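PDB 1AGQ: glial cell-derived neurotrophic factor from Rattus norvegicus, which acts as a secreted cystine-knot growth factor of the transforming growth factor beta superfamily, supporting neurons as a disulfide-linked dimer that binds cell-surface receptors. Local coordinates for the interface of chains A and B. Coordinates in Å, arbitrary orientation; residue numbers count along the deposited sequence, not the author numbering. Chains: chain A/B, Glial cell-derived neurotrophic factor.

Contact 1: the interface of chains A and B. Residues chain A 49, 54, 66, 68, 127-128; chain B 80, 83-84, 87, 93.
A:Phe66 and A:Tyr68, both on strand 63-70, meet the B helix 79-89 and the residue B:Leu93 beyond it through different first torsions. In A:Phe66 CG lies anti to the backbone N (chi1 172°), which carries the ring toward the helix; in A:Tyr68 CG sits between the backbone N and the carbonyl carbon (chi1 61°), which brings the phenol against B:Leu93. The methyl CG2 of B:Ile83 rests on one face of the A:Phe66 ring, off toward the rim and 3.9 Å from its centroid, as the two side chains slide past each other in opposite directions. On the same side of the ring, out past its CD2-CE2 edge, B:Leu87 comes tip to tip, its CD1 3.5 Å from A:Phe66 CE2, while B:Leu84 CD2 lies in the ring plane at its edge. B:Tyr80 crosses A:Phe66 at about a right angle, and its hydroxyl OH touches A:Tyr68 CA at 3.4 Å. B:Leu93 spreads both methyls along the other ring: CD2 stands over the centre of A:Tyr68, 3.5 Å from the centroid, and CD1 lies near CZ and the hydroxyl. An alanine in place of A:Tyr68 would probably leave both methyls of B:Leu93 without their aromatic partner and open a gap beside that leucine. At the margin of the patch, A:Leu54 lies alongside B:Ile83 with CD2 3.8 Å from CG2, A:Leu49 meets B:Leu87 tip to tip, and B:Ile83 CD1 reaches A:His127 CB at 3.9 Å. No hydrogen bond crosses this patch; the helix of one subunit is packed against the strands of the other by apolar contact, helping to hold the dimer together.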
loop_
_atom_site.group_PDB
_atom_site.type_symbol
_atom_site.label_atom_id
_atom_site.label_comp_id
_atom_site.label_asym_id
_atom_site.label_seq_id
_atom_site.Cartn_x
_atom_site.Cartn_y
_atom_site.Cartn_z
ATOM N N LEU A 49 7.785 13.240 32.950
ATOM C CA LEU A 49 6.353 12.997 32.972
ATOM C C LEU A 49 6.031 11.836 33.935
ATOM O O LEU A 49 6.915 11.072 34.341
ATOM C CB LEU A 49 5.855 12.571 31.582
ATOM C CG LEU A 49 6.003 13.536 30.395
ATOM C CD1 LEU A 49 5.612 12.817 29.076
ATOM C CD2 LEU A 49 5.129 14.740 30.652
ATOM N N LEU A 54 1.213 9.789 29.679
ATOM C CA LEU A 54 1.371 9.168 28.365
ATOM C C LEU A 54 0.051 8.915 27.626
ATOM O O LEU A 54 0.048 8.693 26.402
ATOM C CB LEU A 54 2.166 7.879 28.524
ATOM C CG LEU A 54 3.490 8.138 29.250
ATOM C CD1 LEU A 54 4.238 6.838 29.420
ATOM C CD2 LEU A 54 4.344 9.123 28.424
ATOM N N PHE A 66 10.674 11.268 29.421
ATOM C CA PHE A 66 10.283 10.971 28.039
ATOM C C PHE A 66 11.144 11.857 27.143
ATOM O O PHE A 66 11.240 13.060 27.379
ATOM C CB PHE A 66 8.824 11.312 27.802
ATOM C CG PHE A 66 8.390 11.212 26.349
ATOM C CD1 PHE A 66 8.336 9.978 25.687
ATOM C CD2 PHE A 66 8.010 12.363 25.654
ATOM C CE1 PHE A 66 7.901 9.904 24.342
ATOM C CE2 PHE A 66 7.582 12.305 24.324
ATOM C CZ PHE A 66 7.528 11.060 23.664
ATOM N N TYR A 68 12.036 13.089 23.124
ATOM C CA TYR A 68 11.498 13.125 21.782
ATOM C C TYR A 68 12.424 13.890 20.853
ATOM O O TYR A 68 13.338 14.592 21.295
ATOM C CB TYR A 68 10.092 13.733 21.772
ATOM C CG TYR A 68 9.986 15.168 22.265
ATOM C CD1 TYR A 68 10.160 16.245 21.382
ATOM C CD2 TYR A 68 9.749 15.450 23.609
ATOM C CE1 TYR A 68 10.116 17.560 21.835
ATOM C CE2 TYR A 68 9.699 16.770 24.076
ATOM C CZ TYR A 68 9.890 17.808 23.181
ATOM O OH TYR A 68 9.893 19.103 23.629
ATOM N N HIS A 127 9.261 3.493 23.513
ATOM C CA HIS A 127 8.335 4.552 23.914
ATOM C C HIS A 127 9.020 5.911 24.033
ATOM O O HIS A 127 8.353 6.942 24.113
ATOM C CB HIS A 127 7.738 4.213 25.281
ATOM C CG HIS A 127 8.758 4.113 26.379
ATOM N ND1 HIS A 127 9.772 3.181 26.378
ATOM C CD2 HIS A 127 8.923 4.844 27.507
ATOM C CE1 HIS A 127 10.517 3.338 27.451
ATOM N NE2 HIS A 127 10.023 4.342 28.157
ATOM N N SER A 128 10.340 5.882 24.084
ATOM C CA SER A 128 11.113 7.109 24.271
ATOM C C SER A 128 12.401 7.073 23.456
ATOM O O SER A 128 13.077 6.046 23.365
ATOM C CB SER A 128 11.429 7.271 25.760
ATOM O OG SER A 128 12.145 8.460 26.056
ATOM N N TYR B 80 5.876 5.205 20.627
ATOM C CA TYR B 80 6.388 6.569 20.597
ATOM C C TYR B 80 5.409 7.548 19.946
ATOM O O TYR B 80 5.087 8.605 20.514
ATOM C CB TYR B 80 7.732 6.561 19.861
ATOM C CG TYR B 80 8.350 7.931 19.690
ATOM C CD1 TYR B 80 8.997 8.572 20.752
ATOM C CD2 TYR B 80 8.315 8.570 18.447
ATOM C CE1 TYR B 80 9.601 9.836 20.568
ATOM C CE2 TYR B 80 8.904 9.809 18.256
ATOM C CZ TYR B 80 9.544 10.438 19.316
ATOM O OH TYR B 80 10.126 11.660 19.096
ATOM N N ILE B 83 2.223 8.164 21.917
ATOM C CA ILE B 83 2.512 9.079 23.011
ATOM C C ILE B 83 2.545 10.521 22.520
ATOM O O ILE B 83 1.968 11.406 23.135
ATOM C CB ILE B 83 3.838 8.693 23.689
ATOM C CG1 ILE B 83 3.640 7.364 24.434
ATOM C CG2 ILE B 83 4.294 9.820 24.681
ATOM C CD1 ILE B 83 4.894 6.832 25.077
ATOM N N LEU B 84 3.205 10.764 21.389
ATOM C CA LEU B 84 3.242 12.110 20.817
ATOM C C LEU B 84 1.845 12.668 20.534
ATOM O O LEU B 84 1.562 13.843 20.796
ATOM C CB LEU B 84 4.078 12.086 19.514
ATOM C CG LEU B 84 5.597 12.046 19.678
ATOM C CD1 LEU B 84 6.266 12.216 18.316
ATOM C CD2 LEU B 84 6.058 13.153 20.609
ATOM N N LEU B 87 0.361 13.556 23.902
ATOM C CA LEU B 87 0.933 14.759 24.525
ATOM C C LEU B 87 0.523 16.005 23.793
ATOM O O LEU B 87 0.449 17.103 24.378
ATOM C CB LEU B 87 2.455 14.654 24.585
ATOM C CG LEU B 87 2.931 13.497 25.467
ATOM C CD1 LEU B 87 4.462 13.406 25.400
ATOM C CD2 LEU B 87 2.447 13.695 26.922
ATOM N N LEU B 93 3.016 18.917 24.895
ATOM C CA LEU B 93 3.989 18.920 23.808
ATOM C C LEU B 93 3.214 19.124 22.503
ATOM O O LEU B 93 2.712 18.151 21.940
ATOM C CB LEU B 93 4.710 17.571 23.763
ATOM C CG LEU B 93 5.754 17.408 22.679
ATOM C CD1 LEU B 93 6.726 18.564 22.770
ATOM C CD2 LEU B 93 6.458 16.074 22.849
#

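Contact 2: the interface of chains A and B. Residues chain A 100-102, 104, 135; chain B 100, 102, 104, 135.
The cystine-knot growth factor dimer is joined here by its intersubunit disulfide, A:Cys102 SG to B:Cys102 SG at 2.0 Å, close to the C-termini of both chains. Each sulfur lies between its own backbone N and carbonyl carbon (chi1 58° in A:Cys102), and the half-cystines meet across the two-fold relation of the subunits. Beside the bridge, each arginine in the middle of the short strand 103-105 grips the partner's C-terminal carboxylate. A:Arg104 NE donates to B:Ile135 OXT at 2.7 Å, with 156° at the hydrogen, and the acceptor lies in the guanidinium plane at its edge; NH2 adds a weak bond to the same oxygen. In the twin, B:Arg104 NE reaches A:Ile135 OXT, also at 2.7 Å and 152° at the hydrogen, again with a weak NH2 bond. Bends at chi2 and chi3 turn the arginine chain back so that NE, as well as the tip, faces the carboxylate. The neighbouring positive charge probably steadies the terminal carboxylate in this position. One face of the B:Arg104 guanidinium is covered near its rim by A:Ala101 CA, 3.6 Å from CZ, while the poorly ordered A:Gln100 brings its carbonyl O to 3.4 Å from B:Arg104 CD. The isoleucine side chains cross obliquely, bringing A:Ile135 CD1 to 3.8 Å from B:Ile135 CD1, an apolar contact between the two carboxylate-arginine pairs.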
loop_
_atom_site.group_PDB
_atom_site.type_symbol
_atom_site.label_atom_id
_atom_site.label_comp_id
_atom_site.label_asym_id
_atom_site.label_seq_id
_atom_site.Cartn_x
_atom_site.Cartn_y
_atom_site.Cartn_z
ATOM N N GLN A 100 9.989 14.371 1.957
ATOM C CA GLN A 100 11.150 14.935 2.670
ATOM C C GLN A 100 11.510 14.170 3.948
ATOM O O GLN A 100 10.641 13.563 4.585
ATOM C CB GLN A 100 10.891 16.401 3.026
ATOM C CG GLN A 100 9.808 16.559 4.078
ATOM C CD GLN A 100 9.594 17.993 4.518
ATOM O OE1 GLN A 100 8.558 18.322 5.102
ATOM N NE2 GLN A 100 10.572 18.856 4.246
ATOM N N ALA A 101 12.787 14.212 4.322
ATOM C CA ALA A 101 13.284 13.523 5.511
ATOM C C ALA A 101 12.750 14.198 6.767
ATOM O O ALA A 101 12.403 15.383 6.742
ATOM C CB ALA A 101 14.804 13.541 5.534
ATOM N N CYS A 102 12.694 13.446 7.865
ATOM C CA CYS A 102 12.182 13.997 9.120
ATOM C C CYS A 102 13.043 13.632 10.316
ATOM O O CYS A 102 13.748 12.609 10.326
ATOM C CB CYS A 102 10.725 13.542 9.361
ATOM S SG CYS A 102 10.427 11.740 9.426
ATOM N N ARG A 104 13.550 12.143 13.583
ATOM C CA ARG A 104 12.901 11.038 14.290
ATOM C C ARG A 104 13.866 10.226 15.133
ATOM O O ARG A 104 15.079 10.366 15.010
ATOM C CB ARG A 104 12.282 10.092 13.238
ATOM C CG ARG A 104 11.286 10.759 12.335
ATOM C CD ARG A 104 9.918 10.828 13.003
ATOM N NE ARG A 104 9.456 9.487 13.323
ATOM C CZ ARG A 104 8.472 9.209 14.162
ATOM N NH1 ARG A 104 7.822 10.187 14.782
ATOM N NH2 ARG A 104 8.163 7.943 14.388
ATOM N N ILE A 135 15.783 10.998 9.048
ATOM C CA ILE A 135 15.589 9.763 8.288
ATOM C C ILE A 135 14.432 9.817 7.296
ATOM O O ILE A 135 13.673 10.804 7.335
ATOM C CB ILE A 135 15.362 8.575 9.235
ATOM C CG1 ILE A 135 14.074 8.782 10.042
ATOM C CG2 ILE A 135 16.549 8.426 10.158
ATOM C CD1 ILE A 135 13.733 7.613 10.979
ATOM O OXT ILE A 135 14.303 8.863 6.494
ATOM N N GLN B 100 6.685 14.337 13.546
ATOM C CA GLN B 100 5.723 13.252 13.345
ATOM C C GLN B 100 6.338 12.261 12.364
ATOM O O GLN B 100 7.323 12.579 11.698
ATOM C CB GLN B 100 4.412 13.786 12.763
ATOM C CG GLN B 100 3.573 14.546 13.764
ATOM C CD GLN B 100 4.210 15.865 14.130
ATOM O OE1 GLN B 100 5.076 16.365 13.405
ATOM N NE2 GLN B 100 3.795 16.438 15.256
ATOM N N CYS B 102 7.048 10.105 9.064
ATOM C CA CYS B 102 6.962 10.498 7.659
ATOM C C CYS B 102 7.092 9.290 6.732
ATOM O O CYS B 102 7.711 8.274 7.079
ATOM C CB CYS B 102 8.049 11.531 7.283
ATOM S SG CYS B 102 9.764 11.111 7.650
ATOM N N ARG B 104 8.741 7.442 4.086
ATOM C CA ARG B 104 10.117 7.382 3.589
ATOM C C ARG B 104 10.521 5.974 3.186
ATOM O O ARG B 104 9.816 5.000 3.456
ATOM C CB ARG B 104 11.059 7.853 4.707
ATOM C CG ARG B 104 10.740 9.232 5.234
ATOM C CD ARG B 104 11.477 10.274 4.415
ATOM N NE ARG B 104 12.904 9.988 4.436
ATOM C CZ ARG B 104 13.779 10.549 3.613
ATOM N NH1 ARG B 104 13.403 11.409 2.709
ATOM N NH2 ARG B 104 15.082 10.212 3.743
ATOM N N ILE B 135 8.016 6.159 9.117
ATOM C CA ILE B 135 9.079 6.034 10.107
ATOM C C ILE B 135 9.341 7.329 10.866
ATOM O O ILE B 135 8.868 8.388 10.406
ATOM C CB ILE B 135 10.415 5.564 9.459
ATOM C CG1 ILE B 135 10.888 6.578 8.418
ATOM C CG2 ILE B 135 10.230 4.193 8.828
ATOM C CD1 ILE B 135 12.218 6.220 7.761
ATOM O OXT ILE B 135 10.024 7.248 11.915
#

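The C-alpha centres of contact 1 and contact 2 lie about 17 Å apart, and the two share no residue. Contact 2 sits at the centre of the elongated dimer, where equivalent residues of both chains face each other. Contact 1 lies toward one end, and symmetry places its counterpart, with the chains exchanged, toward the other end. Helix 79-89 of B and strand 63-70 of A belong to contact 1, whereas contact 2 draws on strand 103-105 and the C-termini. A centre held by a disulfide and by hydrogen bonds is thus flanked by apolar packing, which probably limits how far the subunits can swing about the disulfide.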